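Local coordinates for protein putative Transcriptional Regulator (Rhodococcus sp., PDB 2IA2) that probably regulates transcription as an IclR-family protein, binding DNA through a helix-turn-helix domain and a small effector through its C-terminal domain, at residues A[131-136]-A[230-235]; A[113-118]-A[223-228]. All blocks are in the same frame, centred on the assembly; numbering follows the deposited sequence.

In the fold
Both contacts belong to the C-terminal domain of the IclR family and draw on strand 223-232, which pairs with strand 110-117 inside a six-stranded antiparallel sheet. Contact 2 joins residues 113-118 to the beginning of strand 223-232, with its centre about 11 Å from the centre of the chain. Contact 1 lies at the other end of the same strand, where the loop 131-136, between strands 120-127 and 142-144, packs on residues 230-235; its centre is about 23 Å from the centre of the chain. The two contact centres are about 21 Å apart, and their segments alternate along the chain. No chain of the assembly other than their own touches either contact.

Contact 1 of 2, residues A[131-136]-A[230-235]; sequences RIMTVG and STPAAR
The C-terminal end of strand 223-232, an inner strand of the domain's antiparallel sheet, and the turn after it receive the loop that joins strands 120-127 and 142-144. Two arginines meet tip to tip: the guanidinium of Arg131 is stacked face to face on that of Arg235, centres 3.6 Å apart and planes at 9°. Both chains bend at chi3 to bring the planes together, and Arg131 CZ sits over the middle of the Arg235 group while Arg131 NH2 is 3.4 Å from Arg235 NE. These are two donors of like charge, and Glu109 likely offsets the repulsion, since one carboxylate oxygen makes a salt bridge to Arg131 NH2 and the other to Arg235 NE. Arg131 NH1 is further held by the carbonyl of His108. The rest is mostly apolar. Met133, a selenomethionine with CG anti to the backbone N, runs counter to Pro232 and sets CE 3.6 Å from Pro232 CG. Val135 comes at the same ring aslant, its CG1 4.0 Å from Pro232 CD, while its CG2 presses on the strand backbone 3.4 Å from Ser230 O. Ser230 OG is bonded to Ser211 on the neighbouring strand. Face-to-face arginine stacking bridged by one carboxylate is a recognised like-charge motif in proteins; here it ties the 131-136 loop to the end of an inner strand of the IclR C-terminal domain's sheet.

Contact 2 of 2, residues A[113-118]-A[223-228]; sequences VSILDG and TVAAVN
Val113 on strand 110-117 lies across from Val227 on strand 223-232. Its CB stands 3.8 Å from Ala226 O; CG1, anti to the backbone N (chi1 164°), lies 3.6 Å from the same oxygen and 4.0 Å from Ala225 CB; CG2, beside the backbone N, is 4.0 Å from Val227 CB. Both valines also touch Leu100 of helix 92-107, which covers this face. An alanine replacing Val113 removes CG1 and CG2, which would probably weaken the packing on Ala225 and Val227 and loosen the seat of that helix. The strands are antiparallel, with Val113 and Val227 a non-hydrogen-bonded pair and Ser114 and Ala226 the hydrogen-bonded pair beside it. Ser114 N donates to Ala226 O (3.0 Å, 158° at the hydrogen) and Ala226 N returns a bond of 2.9 Å to Ser114 O, both in the carbonyl plane. Ser114 and Ala226 turn to the other face, against Met150 of helix 149-156, where Ser114 OG is buried with no partner in the model. Beyond this pair the strands splay: Val224 and Ala225 form a classic beta bulge opposite Ile216, and a water accepts from Leu116 N and donates to Val224 O. Ile115 CG2 still meets Ala225 CB, 4.0 Å away.

Contact 1 of 2, residues A[131-136]-A[230-235]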
loop_
_atom_site.group_PDB
_atom_site.type_symbol
_atom_site.label_atom_id
_atom_site.label_comp_id
_atom_site.label_asym_id
_atom_site.label_seq_id
_atom_site.Cartn_x
_atom_site.Cartn_y
_atom_site.Cartn_z
ATOM N N ARG A 131 -1.031 -29.953 -17.111
ATOM C CA ARG A 131 -1.531 -31.306 -17.274
ATOM C C ARG A 131 -2.350 -31.301 -18.543
ATOM O O ARG A 131 -2.619 -30.236 -19.084
ATOM C CB ARG A 131 -2.299 -31.756 -16.026
ATOM C CG ARG A 131 -1.346 -32.136 -14.838
ATOM C CD ARG A 131 -1.943 -33.103 -13.846
ATOM N NE ARG A 131 -3.094 -32.501 -13.191
ATOM C CZ ARG A 131 -3.064 -31.800 -12.052
ATOM N NH1 ARG A 131 -1.930 -31.602 -11.390
ATOM N NH2 ARG A 131 -4.200 -31.310 -11.577
ATOM N N ILE A 132 -2.717 -32.478 -19.035
ATOM C CA ILE A 132 -3.515 -32.596 -20.248
ATOM C C ILE A 132 -4.946 -32.166 -19.991
ATOM O O ILE A 132 -5.506 -31.407 -20.781
ATOM C CB ILE A 132 -3.493 -34.049 -20.790
ATOM C CG1 ILE A 132 -2.066 -34.359 -21.277
ATOM C CG2 ILE A 132 -4.575 -34.250 -21.848
ATOM C CD1 ILE A 132 -1.766 -35.865 -21.473
HETATM N N MSE A 133 -5.546 -32.672 -18.908
HETATM C CA MSE A 133 -6.883 -32.293 -18.562
HETATM C C MSE A 133 -6.779 -31.328 -17.386
HETATM O O MSE A 133 -6.356 -31.719 -16.294
HETATM C CB MSE A 133 -7.690 -33.522 -18.174
HETATM C CG MSE A 133 -9.166 -33.254 -17.901
HETATM SE SE MSE A 133 -10.108 -34.922 -17.429
HETATM C CE MSE A 133 -9.413 -35.049 -15.525
ATOM N N THR A 134 -7.180 -30.083 -17.616
ATOM C CA THR A 134 -6.933 -28.973 -16.690
ATOM C C THR A 134 -8.217 -28.188 -16.605
ATOM O O THR A 134 -9.037 -28.167 -17.553
ATOM C CB THR A 134 -5.914 -27.953 -17.237
ATOM O OG1 THR A 134 -6.456 -27.392 -18.428
ATOM C CG2 THR A 134 -4.570 -28.575 -17.575
ATOM N N VAL A 135 -8.349 -27.485 -15.483
ATOM C CA VAL A 135 -9.648 -27.029 -14.990
ATOM C C VAL A 135 -9.547 -25.550 -14.792
ATOM O O VAL A 135 -10.465 -24.931 -14.272
ATOM C CB VAL A 135 -9.982 -27.711 -13.597
ATOM C CG1 VAL A 135 -10.287 -29.229 -13.789
ATOM C CG2 VAL A 135 -8.848 -27.530 -12.540
ATOM N N GLY A 136 -8.408 -25.003 -15.229
ATOM C CA GLY A 136 -8.074 -23.597 -14.986
ATOM C C GLY A 136 -8.807 -22.733 -15.973
ATOM O O GLY A 136 -8.986 -23.112 -17.135
ATOM N N SER A 230 -8.742 -25.651 -7.572
ATOM C CA SER A 230 -9.720 -26.367 -8.378
ATOM C C SER A 230 -9.078 -27.655 -8.876
ATOM O O SER A 230 -7.895 -27.666 -9.264
ATOM C CB SER A 230 -10.166 -25.494 -9.572
ATOM O OG SER A 230 -11.344 -26.022 -10.191
ATOM N N THR A 231 -9.853 -28.744 -8.892
ATOM C CA THR A 231 -9.286 -30.071 -9.219
ATOM C C THR A 231 -10.304 -31.060 -9.776
ATOM O O THR A 231 -11.492 -31.010 -9.401
ATOM C CB THR A 231 -8.542 -30.668 -7.977
ATOM O OG1 THR A 231 -7.702 -31.735 -8.408
ATOM C CG2 THR A 231 -9.509 -31.153 -6.897
ATOM N N PRO A 232 -9.870 -31.952 -10.695
ATOM C CA PRO A 232 -10.787 -33.036 -11.089
ATOM C C PRO A 232 -11.218 -33.848 -9.889
ATOM O O PRO A 232 -10.427 -34.104 -8.992
ATOM C CB PRO A 232 -9.938 -33.903 -12.068
ATOM C CG PRO A 232 -9.016 -32.871 -12.677
ATOM C CD PRO A 232 -8.611 -32.024 -11.460
ATOM N N ALA A 233 -12.479 -34.223 -9.860
ATOM C CA ALA A 233 -12.956 -35.092 -8.798
ATOM C C ALA A 233 -12.101 -36.377 -8.698
ATOM O O ALA A 233 -11.890 -36.910 -7.578
ATOM C CB ALA A 233 -14.438 -35.419 -9.029
ATOM N N ALA A 234 -11.577 -36.877 -9.827
ATOM C CA ALA A 234 -10.831 -38.167 -9.813
ATOM C C ALA A 234 -9.489 -38.128 -9.068
ATOM O O ALA A 234 -8.972 -39.174 -8.652
ATOM C CB ALA A 234 -10.626 -38.666 -11.250
ATOM N N ARG A 235 -8.901 -36.950 -8.866
ATOM C CA ARG A 235 -7.587 -36.885 -8.204
ATOM C C ARG A 235 -7.626 -37.018 -6.667
ATOM O O ARG A 235 -6.620 -37.422 -6.051
ATOM C CB ARG A 235 -6.903 -35.568 -8.545
ATOM C CG ARG A 235 -6.666 -35.309 -9.996
ATOM C CD ARG A 235 -5.825 -33.963 -10.163
ATOM N NE ARG A 235 -4.449 -34.143 -9.690
ATOM C CZ ARG A 235 -3.583 -34.924 -10.320
ATOM N NH1 ARG A 235 -3.948 -35.570 -11.456
ATOM N NH2 ARG A 235 -2.358 -35.055 -9.843
#

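Contact 2 of 2, residues A[113-118]-A[223-228]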
loop_
_atom_site.group_PDB
_atom_site.type_symbol
_atom_site.label_atom_id
_atom_site.label_comp_id
_atom_site.label_asym_id
_atom_site.label_seq_id
_atom_site.Cartn_x
_atom_site.Cartn_y
_atom_site.Cartn_z
ATOM N N VAL A 113 -7.639 -16.405 -7.762
ATOM C CA VAL A 113 -8.310 -15.442 -6.880
ATOM C C VAL A 113 -9.392 -14.791 -7.716
ATOM O O VAL A 113 -9.163 -14.474 -8.872
ATOM C CB VAL A 113 -7.296 -14.404 -6.269
ATOM C CG1 VAL A 113 -8.025 -13.182 -5.672
ATOM C CG2 VAL A 113 -6.440 -15.049 -5.198
ATOM N N SER A 114 -10.566 -14.549 -7.126
ATOM C CA SER A 114 -11.620 -13.814 -7.855
ATOM C C SER A 114 -12.275 -12.786 -6.967
ATOM O O SER A 114 -12.097 -12.776 -5.736
ATOM C CB SER A 114 -12.713 -14.765 -8.384
ATOM O OG SER A 114 -13.319 -15.414 -7.271
ATOM N N ILE A 115 -13.021 -11.887 -7.610
ATOM C CA ILE A 115 -13.796 -10.904 -6.889
ATOM C C ILE A 115 -15.215 -10.979 -7.416
ATOM O O ILE A 115 -15.441 -11.595 -8.450
ATOM C CB ILE A 115 -13.199 -9.478 -7.085
ATOM C CG1 ILE A 115 -13.247 -9.092 -8.575
ATOM C CG2 ILE A 115 -11.788 -9.423 -6.458
ATOM C CD1 ILE A 115 -12.949 -7.680 -8.859
ATOM N N LEU A 116 -16.155 -10.358 -6.711
ATOM C CA LEU A 116 -17.562 -10.419 -7.089
ATOM C C LEU A 116 -17.952 -9.232 -7.964
ATOM O O LEU A 116 -17.572 -8.094 -7.687
ATOM C CB LEU A 116 -18.451 -10.466 -5.844
ATOM C CG LEU A 116 -19.924 -10.806 -6.074
ATOM C CD1 LEU A 116 -20.075 -12.232 -6.581
ATOM C CD2 LEU A 116 -20.730 -10.599 -4.801
ATOM N N ASP A 117 -18.708 -9.507 -9.022
ATOM C CA ASP A 117 -19.281 -8.450 -9.849
ATOM C C ASP A 117 -20.757 -8.711 -10.131
ATOM O O ASP A 117 -21.101 -9.471 -11.036
ATOM C CB ASP A 117 -18.510 -8.319 -11.164
ATOM C CG ASP A 117 -18.911 -7.090 -11.955
ATOM O OD1 ASP A 117 -19.829 -6.368 -11.510
ATOM O OD2 ASP A 117 -18.309 -6.844 -13.021
ATOM N N GLY A 118 -21.626 -8.077 -9.349
ATOM C CA GLY A 118 -23.017 -8.480 -9.270
ATOM C C GLY A 118 -23.178 -9.976 -9.082
ATOM O O GLY A 118 -22.841 -10.518 -8.030
ATOM N N THR A 223 -15.101 -9.379 3.578
ATOM C CA THR A 223 -14.656 -10.168 2.438
ATOM C C THR A 223 -14.539 -9.346 1.165
ATOM O O THR A 223 -15.483 -8.778 0.724
ATOM C CB THR A 223 -15.555 -11.360 2.157
ATOM O OG1 THR A 223 -15.605 -12.218 3.275
ATOM C CG2 THR A 223 -15.043 -12.127 0.999
ATOM N N VAL A 224 -13.365 -9.300 0.587
ATOM C CA VAL A 224 -13.132 -8.539 -0.621
ATOM C C VAL A 224 -12.759 -9.437 -1.795
ATOM O O VAL A 224 -12.896 -9.030 -2.929
ATOM C CB VAL A 224 -12.025 -7.469 -0.409
ATOM C CG1 VAL A 224 -12.495 -6.468 0.693
ATOM C CG2 VAL A 224 -10.660 -8.122 -0.057
ATOM N N ALA A 225 -12.312 -10.669 -1.546
ATOM C CA ALA A 225 -11.939 -11.549 -2.660
ATOM C C ALA A 225 -12.078 -12.978 -2.164
ATOM O O ALA A 225 -12.332 -13.173 -0.976
ATOM C CB ALA A 225 -10.469 -11.253 -3.111
ATOM N N ALA A 226 -11.935 -13.965 -3.046
ATOM C CA ALA A 226 -11.838 -15.343 -2.600
ATOM C C ALA A 226 -10.644 -16.009 -3.285
ATOM O O ALA A 226 -10.309 -15.647 -4.396
ATOM C CB ALA A 226 -13.088 -16.076 -2.945
ATOM N N VAL A 227 -10.043 -17.009 -2.654
ATOM C CA VAL A 227 -8.955 -17.773 -3.274
ATOM C C VAL A 227 -9.437 -19.239 -3.347
ATOM O O VAL A 227 -10.126 -19.670 -2.464
ATOM C CB VAL A 227 -7.636 -17.619 -2.441
ATOM C CG1 VAL A 227 -7.877 -17.923 -0.927
ATOM C CG2 VAL A 227 -6.500 -18.468 -3.020
ATOM N N ASN A 228 -9.099 -19.969 -4.410
ATOM C CA ASN A 228 -9.497 -21.357 -4.527
ATOM C C ASN A 228 -8.363 -22.278 -4.908
ATOM O O ASN A 228 -7.260 -21.826 -5.238
ATOM C CB ASN A 228 -10.729 -21.527 -5.475
ATOM C CG ASN A 228 -10.366 -21.767 -6.935
ATOM O OD1 ASN A 228 -9.198 -21.698 -7.314
ATOM N ND2 ASN A 228 -11.384 -22.060 -7.777
HETATM O O HOH W 1 -15.570 -8.861 -4.386
#